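Cytosolic protein (PDB 2QZI) is of unknown function, belongs to the DUF1827 family of bacterial proteins, and carries two bound sodium ions. Local coordinates at residues W11-L16 against V29-A34; N23-L28 against P45-L50; V39-A44 against E69-R74; K55-A58 against N62-E65; R87-H90 against I95-S98. All coordinates share one frame; numbering follows the deposited sequence. Where two conformers were deposited one is given.

Interaction 1: W11-L16 against V29-A34; sequences WTHQEL and VETYSA
His-13 and Thr-31 make the main touch between these segments, and Leu-16 adds a second one from the first turn of the helix. The hydroxyl of Thr-31 points at the root of the imidazole: OG1 lies 3.4 Å from His-13 CB and equally close to CG. This is a van der Waals approach with no hydrogen bond across the contact. The CB of Thr-31 stands over one face of the His-13 ring, displaced toward its rim. On the other branch of the threonine, the methyl CG2 is 3.9 Å from Leu-16 CD2 and also brushes His-13 CB, so across the contact OG1 meets His-13 alone while CG2 bridges His-13 and Leu-16. Leu-16 reaches the strand because its CG is anti to the backbone N (chi1 168°), which carries CD2 forward.

Strand 28-34 belongs to a six-stranded antiparallel sheet, and helix 14-23 lies against one of its faces. Val-29 and Thr-31 look toward the segment that starts this helix, with His-13 at its N-cap position. Glu-30 and Tyr-32 point the other way, where Tyr-32 OH donates to Glu-30 OE1 at 2.9 Å.

The polar atoms of the first shell are held from just upstream of residue 11. His-13 ND1 is hydrogen-bonded to Thr-9 O, which fixes the turn of the imidazole, while Thr-31 OG1 pairs with Thr-9 OG1. Thr-10 OG1 bonds to Thr-31 N, and Gln-14 NE2 reaches Thr-10 O, tying the start of the helix to the same short connection.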
# COMPACT_ATOMS: atom_id res chain seq x y z
N TRP A 11 -4.01 -11.69 -8.21
CA TRP A 11 -4.76 -12.73 -8.85
C TRP A 11 -5.66 -13.56 -7.91
O TRP A 11 -6.64 -14.16 -8.38
CB TRP A 11 -3.80 -13.70 -9.58
CG TRP A 11 -3.02 -14.53 -8.59
CD1 TRP A 11 -1.92 -14.14 -7.85
CD2 TRP A 11 -3.28 -15.89 -8.24
NE1 TRP A 11 -1.51 -15.16 -7.05
CE2 TRP A 11 -2.31 -16.26 -7.27
CE3 TRP A 11 -4.26 -16.80 -8.60
CZ2 TRP A 11 -2.30 -17.51 -6.66
CZ3 TRP A 11 -4.24 -18.09 -8.02
CH2 TRP A 11 -3.26 -18.43 -7.07
N THR A 12 -5.31 -13.67 -6.62
CA THR A 12 -6.16 -14.46 -5.73
C THR A 12 -6.80 -13.51 -4.73
O THR A 12 -7.17 -13.97 -3.67
CB THR A 12 -5.41 -15.53 -4.81
OG1 THR A 12 -4.01 -15.36 -4.59
CG2 THR A 12 -5.97 -16.78 -4.43
N HIS A 13 -6.98 -12.23 -5.04
CA HIS A 13 -7.71 -11.33 -4.17
C HIS A 13 -8.73 -10.54 -5.01
O HIS A 13 -8.84 -9.32 -4.88
CB HIS A 13 -6.77 -10.34 -3.41
CG HIS A 13 -6.09 -10.95 -2.23
ND1 HIS A 13 -5.07 -11.85 -2.36
CD2 HIS A 13 -6.28 -10.78 -0.89
CE1 HIS A 13 -4.71 -12.30 -1.16
NE2 HIS A 13 -5.39 -11.62 -0.26
N GLN A 14 -9.46 -11.26 -5.86
CA GLN A 14 -10.31 -10.64 -6.85
C GLN A 14 -11.61 -10.08 -6.28
O GLN A 14 -12.16 -9.13 -6.83
CB GLN A 14 -10.59 -11.63 -7.96
CG GLN A 14 -9.35 -11.93 -8.80
CD GLN A 14 -8.99 -10.74 -9.65
OE1 GLN A 14 -9.70 -10.42 -10.61
NE2 GLN A 14 -7.91 -10.05 -9.29
N GLU A 15 -12.09 -10.68 -5.20
CA GLU A 15 -13.22 -10.12 -4.45
C GLU A 15 -12.87 -8.76 -3.86
O GLU A 15 -13.59 -7.78 -4.03
CB GLU A 15 -13.61 -11.05 -3.29
CG GLU A 15 -14.84 -11.93 -3.57
CD GLU A 15 -14.99 -13.13 -2.58
OE1 GLU A 15 -14.63 -12.97 -1.36
OE2 GLU A 15 -15.45 -14.22 -3.05
N LEU A 16 -11.77 -8.72 -3.13
CA LEU A 16 -11.36 -7.51 -2.48
C LEU A 16 -11.03 -6.42 -3.52
O LEU A 16 -11.42 -5.28 -3.37
CB LEU A 16 -10.18 -7.77 -1.54
CG LEU A 16 -9.51 -6.50 -1.02
CD1 LEU A 16 -10.50 -5.78 -0.01
CD2 LEU A 16 -8.24 -6.90 -0.33
N VAL A 29 -6.14 -1.22 -7.72
CA VAL A 29 -6.08 -1.94 -6.47
C VAL A 29 -5.24 -3.19 -6.66
O VAL A 29 -5.53 -4.05 -7.51
CB VAL A 29 -7.46 -2.40 -5.94
CG1 VAL A 29 -7.29 -3.09 -4.53
CG2 VAL A 29 -8.51 -1.24 -5.85
N GLU A 30 -4.20 -3.31 -5.85
CA GLU A 30 -3.36 -4.49 -5.90
C GLU A 30 -3.06 -4.98 -4.50
O GLU A 30 -3.06 -4.18 -3.56
CB GLU A 30 -2.07 -4.14 -6.59
CG GLU A 30 -2.31 -3.47 -7.89
CD GLU A 30 -1.12 -3.50 -8.79
OE1 GLU A 30 0.02 -3.38 -8.30
OE2 GLU A 30 -1.34 -3.60 -10.01
N THR A 31 -2.88 -6.28 -4.36
CA THR A 31 -2.49 -6.83 -3.06
C THR A 31 -1.15 -7.55 -3.12
O THR A 31 -0.78 -8.07 -4.14
CB THR A 31 -3.53 -7.82 -2.50
OG1 THR A 31 -3.73 -8.81 -3.46
CG2 THR A 31 -4.88 -7.16 -2.20
N TYR A 32 -0.38 -7.51 -2.02
CA TYR A 32 0.93 -8.17 -1.94
C TYR A 32 1.13 -8.77 -0.54
O TYR A 32 0.65 -8.22 0.46
CB TYR A 32 2.07 -7.16 -2.11
CG TYR A 32 2.14 -6.52 -3.47
CD1 TYR A 32 3.15 -6.84 -4.35
CD2 TYR A 32 1.18 -5.53 -3.86
CE1 TYR A 32 3.22 -6.25 -5.59
CE2 TYR A 32 1.24 -4.95 -5.13
CZ TYR A 32 2.28 -5.30 -5.96
OH TYR A 32 2.37 -4.74 -7.22
N SER A 33 1.85 -9.89 -0.51
CA SER A 33 2.48 -10.45 0.65
C SER A 33 3.91 -9.93 0.83
O SER A 33 4.62 -9.65 -0.13
CB SER A 33 2.61 -11.97 0.46
OG SER A 33 1.42 -12.55 0.95
N ALA A 34 4.31 -9.81 2.08
CA ALA A 34 5.67 -9.53 2.48
C ALA A 34 5.88 -10.54 3.63
O ALA A 34 5.81 -10.19 4.79
CB ALA A 34 5.76 -8.04 2.91

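Interaction 2: N23-L28 against P45-L50; sequences NTDAFL and PKHYEL. With NA (sodium ion), chain F; NA (sodium ion), chain E.
Asp-25 and His-47 approach from opposite directions and meet with the carboxylate at the edge of the imidazole. His-47 NE2 donates to Asp-25 OD2 at 2.9 Å, almost straight at 176°. The oxygen lies in the ring plane and is met on its syn side, although the carboxylate itself is turned 43° from the ring. The far nitrogen, ND1, faces Glu-49 OE2 close to the ring plane, but at 2.5 Å the distance is too short to be reliable, and whether the imidazole is firmly held from that side as well stays doubtful.

Nearby, Pro-45 sits at the edge of the Phe-27 ring, its CD 3.8 Å from Phe-27 CD1; the same CD rests on Asp-25 O. Phe-27 and Leu-28 together face Gln-43 as a classic beta bulge at the start of strand 28-34.

Water 1 donates to Asp-25 OD2 and to Pro-45 O (2.9 Å), while water 2 donates to Asp-25 OD1 (2.7 Å) and also binds a sodium ion that takes His-47 O. A second sodium ion is bound by Thr-24 O and Ala-26 O, both at 2.4 Å, with water 3 and Leu-21 O.

The straight NE2 bond grips one carboxylate oxygen and water 2 carries the other to the metal, so the chemistry of this exposed corner links the Asp-25 loop to the sodium-bearing start of strand 47-53.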
# COMPACT_ATOMS: atom_id res chain seq x y z
N ASN A 23 -16.56 0.55 -5.11
CA ASN A 23 -17.17 1.28 -3.99
C ASN A 23 -16.27 2.33 -3.40
O ASN A 23 -16.55 2.86 -2.36
CB ASN A 23 -17.56 0.33 -2.87
CG ASN A 23 -18.51 -0.72 -3.35
OD1 ASN A 23 -19.67 -0.43 -3.59
ND2 ASN A 23 -18.01 -1.94 -3.57
N THR A 24 -15.19 2.62 -4.10
CA THR A 24 -14.18 3.53 -3.61
C THR A 24 -13.68 4.37 -4.79
O THR A 24 -13.91 4.00 -5.94
CB THR A 24 -13.09 2.60 -3.00
OG1 THR A 24 -13.18 2.64 -1.57
CG2 THR A 24 -11.76 2.82 -3.48
N ASP A 25 -12.98 5.46 -4.50
CA ASP A 25 -12.34 6.28 -5.54
C ASP A 25 -11.11 5.62 -6.20
O ASP A 25 -10.61 6.10 -7.24
CB ASP A 25 -12.06 7.73 -5.06
CG ASP A 25 -11.04 7.79 -3.94
OD1 ASP A 25 -10.72 6.74 -3.29
OD2 ASP A 25 -10.55 8.92 -3.67
N ALA A 26 -10.66 4.50 -5.65
CA ALA A 26 -9.53 3.77 -6.26
C ALA A 26 -9.87 3.37 -7.69
O ALA A 26 -10.95 2.88 -7.93
CB ALA A 26 -9.15 2.52 -5.43
N PHE A 27 -8.97 3.62 -8.63
CA PHE A 27 -9.03 2.99 -9.97
C PHE A 27 -7.93 1.91 -10.19
O PHE A 27 -7.94 1.10 -11.18
CB PHE A 27 -8.97 4.09 -11.04
CG PHE A 27 -7.70 4.93 -11.02
CD1 PHE A 27 -7.76 6.31 -10.75
CD2 PHE A 27 -6.46 4.36 -11.40
CE1 PHE A 27 -6.60 7.10 -10.82
CE2 PHE A 27 -5.32 5.12 -11.47
CZ PHE A 27 -5.38 6.50 -11.14
N LEU A 28 -7.01 1.82 -9.24
CA LEU A 28 -6.10 0.67 -9.22
C LEU A 28 -6.04 0.09 -7.81
O LEU A 28 -5.92 0.84 -6.82
CB LEU A 28 -4.70 1.10 -9.70
CG LEU A 28 -3.50 0.19 -9.52
CD1 LEU A 28 -3.62 -1.10 -10.37
CD2 LEU A 28 -2.26 1.00 -9.93
N PRO A 45 -7.67 9.41 -7.98
CA PRO A 45 -7.31 10.81 -8.13
C PRO A 45 -6.83 11.36 -6.79
O PRO A 45 -7.48 11.13 -5.77
CB PRO A 45 -8.66 11.51 -8.57
CG PRO A 45 -9.38 10.37 -9.38
CD PRO A 45 -9.02 9.10 -8.51
N LYS A 46 -5.70 12.06 -6.80
CA LYS A 46 -5.25 12.90 -5.68
C LYS A 46 -4.47 12.07 -4.65
O LYS A 46 -3.84 12.63 -3.78
CB LYS A 46 -6.40 13.68 -5.02
CG LYS A 46 -7.06 14.63 -5.96
CD LYS A 46 -6.15 15.83 -6.43
CE LYS A 46 -6.82 16.57 -7.61
NZ LYS A 46 -6.08 17.80 -8.14
N HIS A 47 -4.46 10.73 -4.75
CA HIS A 47 -3.69 10.01 -3.76
C HIS A 47 -3.44 8.55 -4.09
O HIS A 47 -4.32 7.86 -4.59
CB HIS A 47 -4.34 10.10 -2.35
CG HIS A 47 -5.73 9.54 -2.26
ND1 HIS A 47 -6.11 8.61 -1.31
CD2 HIS A 47 -6.86 9.82 -2.97
CE1 HIS A 47 -7.39 8.31 -1.47
NE2 HIS A 47 -7.86 9.01 -2.49
N TYR A 48 -2.26 8.06 -3.75
CA TYR A 48 -2.00 6.61 -3.66
C TYR A 48 -2.13 6.23 -2.18
O TYR A 48 -1.98 7.06 -1.31
CB TYR A 48 -0.58 6.27 -4.02
CG TYR A 48 -0.12 6.49 -5.44
CD1 TYR A 48 -0.06 5.42 -6.32
CD2 TYR A 48 0.40 7.73 -5.86
CE1 TYR A 48 0.43 5.54 -7.59
CE2 TYR A 48 0.91 7.88 -7.17
CZ TYR A 48 0.90 6.76 -8.01
OH TYR A 48 1.39 6.79 -9.27
N GLU A 49 -2.40 4.95 -1.89
CA GLU A 49 -2.54 4.49 -0.50
C GLU A 49 -1.78 3.19 -0.33
O GLU A 49 -1.72 2.42 -1.26
CB GLU A 49 -4.01 4.32 -0.10
CG GLU A 49 -4.85 5.63 -0.08
CD GLU A 49 -4.46 6.66 0.95
OE1 GLU A 49 -3.93 6.28 2.03
OE2 GLU A 49 -4.70 7.87 0.66
N LEU A 50 -1.11 2.98 0.81
CA LEU A 50 -0.63 1.60 1.14
C LEU A 50 -1.22 1.28 2.50
O LEU A 50 -1.26 2.19 3.38
CB LEU A 50 0.89 1.53 1.29
CG LEU A 50 1.69 1.22 0.06
CD1 LEU A 50 3.12 1.46 0.50
CD2 LEU A 50 1.46 -0.27 -0.36
NA NA F . -5.63 5.50 -3.48
NA NA E . -13.29 3.28 -8.14
O HOH W 1 -10.31 10.88 -5.24
O HOH W 2 -8.43 5.35 -2.82
O HOH W 3 -13.99 5.41 -9.18

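Interaction 3: V39-A44 against E69-R74; sequences VVFTQA and EFFLKR. With NA (sodium ion), chain F.
On the strand whose Phe-41 and Val-39 pack against Phe-71, the polar atom to note is Thr-42 OG1, which binds at 2.6 Å the sodium ion also held by the next strand. Thr-42 points away from the helix, so metal site and aromatic packing occupy the two faces of one strand.

On the helix side, Phe-71 slides past Phe-41 in the opposite direction and lays the CD1-CE1 side of its ring over one face of the Phe-41 ring. CE1 of Phe-71 comes to 3.6 Å from Phe-41 CG, and CD1 sits toward the rim. The pair is oblique, with centroids 4.8 Å apart and planes at 41°. Phe-41 CG is anti to its own nitrogen (chi1 175°), which carries the ring out toward Phe-71, and chi2 (56°) sets the face it offers.

This is the core of a layered fold: helix 61-74 covers one face of the antiparallel sheet, and strand 37-44 is one of its inner strands. Val-39, two residues back on the same face, meets the far rim of the Phe-71 ring from the same side as Phe-41, its CG1 3.9 Å from Phe-71 CE2.

Further out, Tyr-32 of the neighbouring strand meets the Phe-71 ring edge-to-face, and Leu-50 and Leu-6 also touch Phe-71. Behind the ring, within the helix, Phe-70 has its CD2 3.8 Å above the opposite face of Phe-71, offset toward the rim.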
# COMPACT_ATOMS: atom_id res chain seq x y z
N VAL A 39 -0.25 -6.45 2.29
CA VAL A 39 -0.17 -5.11 1.77
C VAL A 39 -1.29 -5.01 0.75
O VAL A 39 -1.57 -5.97 0.01
CB VAL A 39 1.23 -4.80 1.14
CG1 VAL A 39 1.35 -3.37 0.69
CG2 VAL A 39 2.36 -5.09 2.15
N VAL A 40 -1.98 -3.89 0.86
CA VAL A 40 -2.98 -3.42 -0.13
C VAL A 40 -2.47 -2.12 -0.69
O VAL A 40 -2.10 -1.26 0.04
CB VAL A 40 -4.42 -3.28 0.45
CG1 VAL A 40 -5.38 -2.89 -0.68
CG2 VAL A 40 -4.87 -4.68 0.98
N PHE A 41 -2.37 -2.03 -2.02
CA PHE A 41 -1.89 -0.81 -2.69
C PHE A 41 -2.97 -0.30 -3.64
O PHE A 41 -3.44 -1.06 -4.48
CB PHE A 41 -0.68 -1.21 -3.53
CG PHE A 41 -0.12 -0.11 -4.40
CD1 PHE A 41 0.29 1.11 -3.84
CD2 PHE A 41 0.02 -0.29 -5.77
CE1 PHE A 41 0.82 2.11 -4.64
CE2 PHE A 41 0.51 0.74 -6.61
CZ PHE A 41 0.91 1.94 -6.03
N THR A 42 -3.25 1.00 -3.59
CA THR A 42 -4.24 1.64 -4.46
C THR A 42 -3.78 3.00 -5.00
O THR A 42 -2.95 3.64 -4.40
CB THR A 42 -5.58 1.95 -3.72
OG1 THR A 42 -5.43 3.03 -2.80
CG2 THR A 42 -6.18 0.72 -2.94
N GLN A 43 -4.32 3.39 -6.17
CA GLN A 43 -4.20 4.71 -6.76
C GLN A 43 -5.60 5.19 -7.05
O GLN A 43 -6.40 4.42 -7.51
CB GLN A 43 -3.36 4.80 -8.04
CG GLN A 43 -3.07 6.37 -8.34
CD GLN A 43 -2.30 6.58 -9.60
OE1 GLN A 43 -1.98 5.60 -10.28
NE2 GLN A 43 -1.98 7.85 -9.94
N ALA A 44 -5.86 6.49 -6.80
CA ALA A 44 -7.12 7.19 -6.99
C ALA A 44 -6.74 8.63 -7.40
O ALA A 44 -5.60 9.02 -7.19
CB ALA A 44 -7.92 7.28 -5.62
N GLU A 69 9.79 1.63 0.39
CA GLU A 69 10.76 1.98 -0.62
C GLU A 69 10.56 1.13 -1.90
O GLU A 69 10.91 1.59 -3.00
CB GLU A 69 12.20 1.90 -0.08
CG GLU A 69 12.60 3.09 0.86
CD GLU A 69 12.43 4.53 0.24
OE1 GLU A 69 11.83 5.43 0.93
OE2 GLU A 69 12.86 4.74 -0.93
N PHE A 70 10.01 -0.09 -1.76
CA PHE A 70 9.61 -0.92 -2.90
C PHE A 70 8.53 -0.24 -3.74
O PHE A 70 8.65 -0.16 -4.95
CB PHE A 70 9.09 -2.28 -2.43
CG PHE A 70 8.64 -3.21 -3.58
CD1 PHE A 70 9.56 -4.03 -4.23
CD2 PHE A 70 7.31 -3.23 -3.99
CE1 PHE A 70 9.13 -4.89 -5.30
CE2 PHE A 70 6.87 -4.02 -5.07
CZ PHE A 70 7.79 -4.88 -5.72
N PHE A 71 7.50 0.30 -3.11
CA PHE A 71 6.41 0.98 -3.85
C PHE A 71 6.88 2.26 -4.50
O PHE A 71 6.58 2.53 -5.66
CB PHE A 71 5.12 1.10 -3.02
CG PHE A 71 4.40 -0.21 -2.93
CD1 PHE A 71 3.48 -0.60 -3.92
CD2 PHE A 71 4.72 -1.10 -1.92
CE1 PHE A 71 2.89 -1.92 -3.87
CE2 PHE A 71 4.15 -2.40 -1.88
CZ PHE A 71 3.23 -2.80 -2.85
N LEU A 72 7.71 2.99 -3.77
CA LEU A 72 8.23 4.27 -4.25
C LEU A 72 9.13 4.05 -5.44
O LEU A 72 9.20 4.85 -6.35
CB LEU A 72 8.98 5.01 -3.13
CG LEU A 72 8.05 5.76 -2.18
CD1 LEU A 72 8.84 6.30 -0.99
CD2 LEU A 72 7.25 6.92 -2.91
N LYS A 73 9.85 2.96 -5.44
CA LYS A 73 10.78 2.70 -6.50
C LYS A 73 10.07 2.12 -7.71
O LYS A 73 10.45 2.40 -8.84
CB LYS A 73 11.89 1.75 -6.01
CG LYS A 73 13.01 1.53 -6.99
CD LYS A 73 13.93 0.44 -6.47
CE LYS A 73 15.11 0.17 -7.43
NZ LYS A 73 15.80 1.43 -7.83
N ARG A 74 9.05 1.30 -7.48
CA ARG A 74 8.51 0.44 -8.53
C ARG A 74 7.09 0.83 -9.03
O ARG A 74 6.75 0.56 -10.20
CB ARG A 74 8.56 -1.03 -8.10
CG ARG A 74 9.94 -1.53 -7.73
CD ARG A 74 10.59 -2.09 -8.98
NE ARG A 74 12.04 -1.91 -9.04
CZ ARG A 74 12.91 -2.90 -9.28
NH1 ARG A 74 12.48 -4.15 -9.49
NH2 ARG A 74 14.22 -2.64 -9.32
NA NA F . -5.63 5.50 -3.48
O HOH W 2 -8.43 5.35 -2.82

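Interaction 4: K55-A58 against N62-E65; sequences KHRA and NELE
Arg-57 and Glu-63 carry this contact through their charged ends alone. The guanidinium grips the carboxylate end-on: NH1 reaches Glu-63 OE2 at 3.1 Å, and NH2 reaches OE1 at 3.2 Å (162°), giving a two-nitrogen salt bridge. The groups are not coplanar; their planes stand 34° apart. OE1 lies in the guanidinium plane, while OE2, which offers its syn lone pair, is tilted out of it. A cross bond from NH1 to OE1 at 3.5 Å is weak. Both chains run out straight to meet head-on: Arg-57 is extended from CG to NE, and Glu-63 has its CG anti to the backbone N (chi1 -153°) with the rest of the chain extended.

Glu-63 is the firmly held partner. Its carboxylate is buried, and beyond the arginine it receives Thr-37 OG1 at OE1 and the backbone N of Lys-60 at OE2. Several donors around one carboxylate, close to the first turn of a helix, would probably keep it ionised. The arginine end is looser and partly open to solvent. NH1 has a weak bond back to Ala-58 O at 3.3 Å, NH2 has another weak one to Asn-36 OD1, and no aliphatic carbon of Arg-57 comes near the helix segment.

Residues 55-58 lie in the loop that leads from strand 47-53 to helix 61-74. The salt bridge therefore fastens that loop to the start of the helix, while Thr-37 adds the beginning of strand 37-44; one residue on from Glu-63, Leu-64 packs on Ile-95 and Ile-97 of strand 94-100.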
# COMPACT_ATOMS: atom_id res chain seq x y z
N LYS A 55 -1.80 -10.00 10.78
CA LYS A 55 -2.74 -10.62 11.72
C LYS A 55 -2.12 -11.08 13.06
O LYS A 55 -2.73 -10.92 14.13
CB LYS A 55 -3.51 -11.76 11.00
CG LYS A 55 -4.19 -11.28 9.67
CD LYS A 55 -5.05 -12.33 8.98
CE LYS A 55 -4.19 -13.38 8.19
NZ LYS A 55 -3.96 -12.95 6.73
N HIS A 56 -0.88 -11.58 13.01
CA HIS A 56 -0.22 -12.23 14.16
C HIS A 56 0.56 -11.28 15.09
O HIS A 56 0.59 -11.47 16.31
CB HIS A 56 0.73 -13.32 13.66
CG HIS A 56 0.28 -14.00 12.40
ND1 HIS A 56 0.53 -13.48 11.14
CD2 HIS A 56 -0.41 -15.16 12.21
CE1 HIS A 56 0.01 -14.29 10.23
NE2 HIS A 56 -0.55 -15.32 10.85
N ARG A 57 1.19 -10.25 14.52
CA ARG A 57 2.18 -9.47 15.24
C ARG A 57 2.14 -8.05 14.80
O ARG A 57 1.51 -7.72 13.79
CB ARG A 57 3.60 -10.04 15.02
CG ARG A 57 4.02 -10.22 13.54
CD ARG A 57 5.50 -10.63 13.39
NE ARG A 57 5.86 -10.91 11.99
CZ ARG A 57 6.05 -9.98 11.05
NH1 ARG A 57 5.91 -8.66 11.33
NH2 ARG A 57 6.35 -10.37 9.80
N ALA A 58 2.82 -7.18 15.55
CA ALA A 58 3.05 -5.82 15.13
C ALA A 58 3.96 -5.83 13.89
O ALA A 58 4.85 -6.66 13.77
CB ALA A 58 3.70 -5.00 16.28
N ASN A 62 11.65 -1.79 10.10
CA ASN A 62 12.46 -2.10 8.92
C ASN A 62 11.64 -2.71 7.78
O ASN A 62 11.90 -2.47 6.60
CB ASN A 62 13.63 -3.01 9.31
CG ASN A 62 13.28 -4.52 9.23
OD1 ASN A 62 13.30 -5.11 8.13
ND2 ASN A 62 13.00 -5.14 10.39
N GLU A 63 10.65 -3.52 8.15
CA GLU A 63 9.63 -4.00 7.27
C GLU A 63 8.86 -2.86 6.59
O GLU A 63 8.65 -2.89 5.36
CB GLU A 63 8.67 -4.78 8.12
CG GLU A 63 7.91 -5.84 7.45
CD GLU A 63 7.22 -6.72 8.45
OE1 GLU A 63 6.67 -7.75 8.04
OE2 GLU A 63 7.23 -6.39 9.65
N LEU A 64 8.44 -1.86 7.38
CA LEU A 64 7.70 -0.74 6.87
C LEU A 64 8.57 -0.07 5.83
O LEU A 64 8.08 0.28 4.77
CB LEU A 64 7.45 0.29 7.99
CG LEU A 64 6.30 1.30 7.97
CD1 LEU A 64 6.65 2.65 8.66
CD2 LEU A 64 5.76 1.59 6.63
N GLU A 65 9.85 0.13 6.16
CA GLU A 65 10.80 0.88 5.32
C GLU A 65 11.09 0.18 3.97
O GLU A 65 11.12 0.83 2.91
CB GLU A 65 12.10 1.14 6.10
CG GLU A 65 12.16 2.49 6.91
CD GLU A 65 10.78 3.06 7.44
OE1 GLU A 65 10.43 2.75 8.63
OE2 GLU A 65 10.10 3.82 6.68

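Interaction 5: R87-H90 against I95-S98; sequences RTVH and IEIS
Val-89 and Glu-96 form one of the hydrogen-bonded pairs of the beta hairpin made by strands 87-91 and 94-100, with 87-91 the outermost strand of the sheet at this side. The two short segments run antiparallel at 170°, their axes 4.6 Å apart.

Backbone bonds come in two reciprocal sets. Val-89 N donates to Glu-96 O at 2.8 Å, and Glu-96 N returns to Val-89 O; Arg-87 and Ser-98 repeat the pattern, with Ser-98 N reaching Arg-87 O at 2.9 Å. The non-hydrogen-bonded pair Thr-88 with Ile-97 lies between them, and His-90 with Ile-95 follows beyond Val-89 and Glu-96; these add CA-H...O contacts, such as Ile-95 CA to Val-89 O at 3.3 Å.

Apolar contacts gather on the face that carries Thr-88, His-90, Ile-95 and Ile-97, which is turned to helix 61-74. The CG2 methyl of Thr-88 does the touching: it meets Ile-95 CG2 at 3.7 Å and Ile-97 CG1 at 3.9 Å. It gets there because CG2 is the branch anti to the backbone N.

Ile-95 also lies beside His-90, its CG1 over the centre of the imidazole in a CH-pi contact. His-90 was modelled in two conformations, so that contact is doubtful as a permanent feature.

The reverse face carries Arg-87, Glu-96 and Ser-98, with Val-89 among them. Ser-98 OG is satisfied by Glu-49 OE1 of the adjoining strand, and the Glu-96 chain runs alongside Val-89, its OE2 3.6 Å from Val-89 CG1.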
# COMPACT_ATOMS: atom_id res chain seq x y z
N ARG A 87 1.73 11.05 4.60
CA ARG A 87 1.05 10.90 5.90
C ARG A 87 1.02 9.47 6.33
O ARG A 87 0.57 8.61 5.57
CB ARG A 87 -0.36 11.41 5.76
CG ARG A 87 -1.17 11.49 7.02
CD ARG A 87 -2.30 12.47 6.73
NE ARG A 87 -3.21 12.49 7.87
CZ ARG A 87 -4.00 11.47 8.19
NH1 ARG A 87 -4.77 11.56 9.27
NH2 ARG A 87 -4.02 10.37 7.42
N THR A 88 1.52 9.17 7.52
CA THR A 88 1.65 7.74 7.93
C THR A 88 0.89 7.57 9.23
O THR A 88 1.18 8.24 10.17
CB THR A 88 3.12 7.29 8.10
OG1 THR A 88 3.85 7.70 6.96
CG2 THR A 88 3.21 5.78 8.18
N VAL A 89 -0.12 6.71 9.22
CA VAL A 89 -0.91 6.49 10.41
C VAL A 89 -0.54 5.11 10.98
O VAL A 89 -0.76 4.08 10.32
CB VAL A 89 -2.43 6.58 10.13
CG1 VAL A 89 -3.23 6.21 11.46
CG2 VAL A 89 -2.77 8.05 9.57
N HIS A 90 -0.01 5.12 12.19
CA HIS A 90 0.41 3.90 12.87
C HIS A 90 -0.62 3.55 13.95
O HIS A 90 -0.80 4.28 14.90
CB HIS A 90 1.76 4.15 13.54
CG HIS A 90 2.80 3.12 13.24
ND1 HIS A 90 2.94 1.96 13.98
CD2 HIS A 90 3.78 3.10 12.32
CE1 HIS A 90 3.94 1.26 13.50
NE2 HIS A 90 4.48 1.93 12.51
N ILE A 95 -0.72 -0.11 9.49
CA ILE A 95 -0.06 1.08 9.01
C ILE A 95 -0.65 1.49 7.66
O ILE A 95 -0.83 0.67 6.75
CB ILE A 95 1.48 0.92 8.93
CG1 ILE A 95 2.01 0.43 10.27
CG2 ILE A 95 2.15 2.28 8.62
CD1 ILE A 95 3.25 -0.41 10.12
N GLU A 96 -0.95 2.77 7.60
CA GLU A 96 -1.61 3.46 6.50
C GLU A 96 -0.70 4.58 6.03
O GLU A 96 -0.47 5.51 6.76
CB GLU A 96 -2.95 4.08 6.99
CG GLU A 96 -3.86 2.97 7.57
CD GLU A 96 -5.12 3.49 8.20
OE1 GLU A 96 -6.13 3.49 7.46
OE2 GLU A 96 -5.14 3.87 9.43
N ILE A 97 -0.20 4.45 4.81
CA ILE A 97 0.60 5.53 4.21
C ILE A 97 -0.16 6.16 3.04
O ILE A 97 -0.58 5.46 2.13
CB ILE A 97 2.00 5.07 3.74
CG1 ILE A 97 2.61 4.10 4.76
CG2 ILE A 97 2.88 6.31 3.48
CD1 ILE A 97 3.99 3.52 4.36
N SER A 98 -0.34 7.48 3.10
CA SER A 98 -1.03 8.22 2.05
C SER A 98 -0.01 9.02 1.30
O SER A 98 0.82 9.68 1.92
CB SER A 98 -2.06 9.19 2.63
OG SER A 98 -2.90 8.37 3.45

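Overall arrangement
From the N terminus, interaction 1 closes the first loop, setting the start of helix 14-23 on strand 28-34. Interaction 2 opens inside that loop and ends beyond it, so the two cross; it joins the turn after the helix to the start of strand 47-53. Interaction 3 crosses interaction 2 in turn, running from strand 37-44 to helix 61-74 on the other face of the sheet, and shares a sodium ion and water 2 with it. Interaction 4 is nested in the loop of interaction 3 and fastens the entry to the same helix. Interaction 5 follows in series as the last hairpin, bonded to interaction 2 through strand 47-53 and touching interaction 4 through Leu-64.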